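Local atomic coordinates of papillomavirus transcription factor E2 (Human papillomavirus type 18, PDB entry 1QQH), a protein that regulates viral transcription as a papillomavirus transcription factor, here represented by part of its N-terminal activation domain. Residues L93-E98 with T102-F107. The protein carries 1 engineered substitution. Numbering follows the deposited sequence.
Sequences LYYVKE and TFYIEF
Strands 92-97 and 100-103 form a beta hairpin in the antiparallel sheet of the E2 activation domain, and Tyr95 pairs with Thr102 across it. Tyr95 N donates to Thr102 O (3.0 Å), and Thr102 N returns a bond to Tyr95 O (2.8 Å). Next comes the non-hydrogen-bonded pair Tyr94 and Phe103. Their side chains run side by side. Tyr94 CB sits over the centre of the Phe103 ring, 3.8 Å from its centroid, while the two rings meet obliquely with planes at 43°. Arg91 makes a cation-pi contact with Phe103.

At Tyr104 the chain turns a corner, yet its N still reaches Leu93 O (2.9 Å). Leu93 N also donates to Ile105 O (3.0 Å). With CG between its backbone N and carbonyl carbon (chi1 58°), Tyr104 brings one ring face to Leu93 CB, which lies 4.1 Å from the ring centroid. The Tyr104 hydroxyl is hydrogen-bonded with Thr86 OG1. Leu93 CD2 meets Phe107 CZ at 4.0 Å. On the same side of the hairpin, Thr102 CB lies over one face of the Tyr95 ring. Buried Leu93 thus joins two aromatic side chains, touching Tyr104 through CB and Phe107 through CD2.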
loop_
_atom_site.group_PDB
_atom_site.type_symbol
_atom_site.label_atom_id
_atom_site.label_comp_id
_atom_site.label_asym_id
_atom_site.label_seq_id
_atom_site.Cartn_x
_atom_site.Cartn_y
_atom_site.Cartn_z
ATOM N N LEU A 93 26.536 5.595 -1.000
ATOM C CA LEU A 93 25.257 6.050 -0.452
ATOM C C LEU A 93 25.001 5.366 0.876
ATOM O O LEU A 93 25.185 4.156 1.011
ATOM C CB LEU A 93 24.109 5.729 -1.403
ATOM C CG LEU A 93 24.239 6.200 -2.852
ATOM C CD1 LEU A 93 22.947 5.857 -3.591
ATOM C CD2 LEU A 93 24.511 7.699 -2.904
ATOM N N TYR A 94 24.577 6.138 1.864
ATOM C CA TYR A 94 24.307 5.561 3.164
ATOM C C TYR A 94 23.187 6.308 3.875
ATOM O O TYR A 94 22.743 7.369 3.435
ATOM C CB TYR A 94 25.589 5.595 4.019
ATOM C CG TYR A 94 26.060 6.984 4.438
ATOM C CD1 TYR A 94 25.655 7.546 5.652
ATOM C CD2 TYR A 94 26.913 7.729 3.627
ATOM C CE1 TYR A 94 26.092 8.816 6.053
ATOM C CE2 TYR A 94 27.358 8.997 4.013
ATOM C CZ TYR A 94 26.942 9.534 5.231
ATOM O OH TYR A 94 27.369 10.787 5.612
ATOM N N TYR A 95 22.713 5.724 4.961
ATOM C CA TYR A 95 21.711 6.361 5.780
ATOM C C TYR A 95 22.194 6.084 7.196
ATOM O O TYR A 95 22.866 5.077 7.439
ATOM C CB TYR A 95 20.313 5.779 5.527
ATOM C CG TYR A 95 20.127 4.307 5.835
ATOM C CD1 TYR A 95 19.488 3.893 7.005
ATOM C CD2 TYR A 95 20.528 3.328 4.925
ATOM C CE1 TYR A 95 19.249 2.545 7.259
ATOM C CE2 TYR A 95 20.298 1.984 5.165
ATOM C CZ TYR A 95 19.657 1.597 6.330
ATOM O OH TYR A 95 19.415 0.262 6.560
ATOM N N VAL A 96 21.900 6.990 8.119
ATOM C CA VAL A 96 22.336 6.797 9.493
ATOM C C VAL A 96 21.311 5.914 10.173
ATOM O O VAL A 96 20.136 6.265 10.253
ATOM C CB VAL A 96 22.452 8.147 10.235
ATOM C CG1 VAL A 96 22.997 7.930 11.637
ATOM C CG2 VAL A 96 23.358 9.083 9.451
ATOM N N LYS A 97 21.760 4.755 10.634
ATOM C CA LYS A 97 20.878 3.819 11.303
ATOM C C LYS A 97 21.262 3.724 12.775
ATOM O O LYS A 97 22.268 3.102 13.134
ATOM C CB LYS A 97 20.976 2.444 10.648
ATOM C CG LYS A 97 20.024 1.422 11.236
ATOM C CD LYS A 97 20.178 0.074 10.557
ATOM C CE LYS A 97 19.200 -0.943 11.121
ATOM N NZ LYS A 97 19.375 -2.262 10.463
ATOM N N GLU A 98 20.453 4.348 13.623
ATOM C CA GLU A 98 20.715 4.349 15.053
ATOM C C GLU A 98 22.107 4.930 15.296
ATOM O O GLU A 98 22.955 4.315 15.941
ATOM C CB GLU A 98 20.605 2.922 15.609
ATOM C CG GLU A 98 19.208 2.306 15.438
ATOM C CD GLU A 98 19.082 0.913 16.043
ATOM O OE1 GLU A 98 19.200 0.790 17.280
ATOM O OE2 GLU A 98 18.864 -0.059 15.285
ATOM N N THR A 102 25.300 3.749 7.424
ATOM C CA THR A 102 25.094 2.430 6.834
ATOM C C THR A 102 25.023 2.545 5.313
ATOM O O THR A 102 24.059 3.081 4.770
ATOM C CB THR A 102 23.784 1.820 7.347
ATOM O OG1 THR A 102 23.753 1.930 8.775
ATOM C CG2 THR A 102 23.672 0.349 6.950
ATOM N N PHE A 103 26.047 2.049 4.630
ATOM C CA PHE A 103 26.079 2.110 3.172
ATOM C C PHE A 103 25.264 1.017 2.493
ATOM O O PHE A 103 25.236 -0.113 2.959
ATOM C CB PHE A 103 27.524 2.017 2.664
ATOM C CG PHE A 103 28.353 3.209 2.997
ATOM C CD1 PHE A 103 28.859 3.381 4.277
ATOM C CD2 PHE A 103 28.587 4.192 2.039
ATOM C CE1 PHE A 103 29.580 4.516 4.608
ATOM C CE2 PHE A 103 29.306 5.331 2.353
ATOM C CZ PHE A 103 29.807 5.497 3.647
ATOM N N TYR A 104 24.587 1.360 1.403
ATOM C CA TYR A 104 23.848 0.356 0.649
ATOM C C TYR A 104 24.367 0.337 -0.791
ATOM O O TYR A 104 23.817 -0.330 -1.670
ATOM C CB TYR A 104 22.329 0.591 0.712
ATOM C CG TYR A 104 21.801 1.915 0.213
ATOM C CD1 TYR A 104 21.484 2.100 -1.129
ATOM C CD2 TYR A 104 21.534 2.957 1.105
ATOM C CE1 TYR A 104 20.897 3.287 -1.578
ATOM C CE2 TYR A 104 20.949 4.144 0.673
ATOM C CZ TYR A 104 20.629 4.302 -0.670
ATOM O OH TYR A 104 20.029 5.466 -1.091
ATOM N N ILE A 105 25.440 1.095 -1.005
ATOM C CA ILE A 105 26.155 1.182 -2.277
ATOM C C ILE A 105 27.531 1.761 -1.974
ATOM O O ILE A 105 27.647 2.847 -1.411
ATOM C CB ILE A 105 25.470 2.086 -3.316
ATOM C CG1 ILE A 105 24.241 1.382 -3.895
ATOM C CG2 ILE A 105 26.437 2.375 -4.447
ATOM C CD1 ILE A 105 23.677 2.031 -5.134
ATOM N N GLU A 106 28.570 1.009 -2.321
ATOM C CA GLU A 106 29.946 1.432 -2.104
ATOM C C GLU A 106 30.513 1.729 -3.485
ATOM O O GLU A 106 30.585 0.845 -4.343
ATOM C CB GLU A 106 30.731 0.308 -1.431
ATOM C CG GLU A 106 30.230 -0.044 -0.034
ATOM C CD GLU A 106 30.849 0.824 1.048
ATOM O OE1 GLU A 106 31.416 1.886 0.715
ATOM O OE2 GLU A 106 30.768 0.450 2.239
ATOM N N PHE A 107 30.894 2.981 -3.704
ATOM C CA PHE A 107 31.426 3.392 -4.991
ATOM C C PHE A 107 32.801 2.809 -5.308
ATOM O O PHE A 107 33.195 2.761 -6.471
ATOM C CB PHE A 107 31.451 4.921 -5.077
ATOM C CG PHE A 107 30.071 5.550 -5.174
ATOM C CD1 PHE A 107 29.842 6.841 -4.699
ATOM C CD2 PHE A 107 29.011 4.855 -5.762
ATOM C CE1 PHE A 107 28.578 7.438 -4.807
ATOM C CE2 PHE A 107 27.747 5.442 -5.874
ATOM C CZ PHE A 107 27.531 6.740 -5.393
#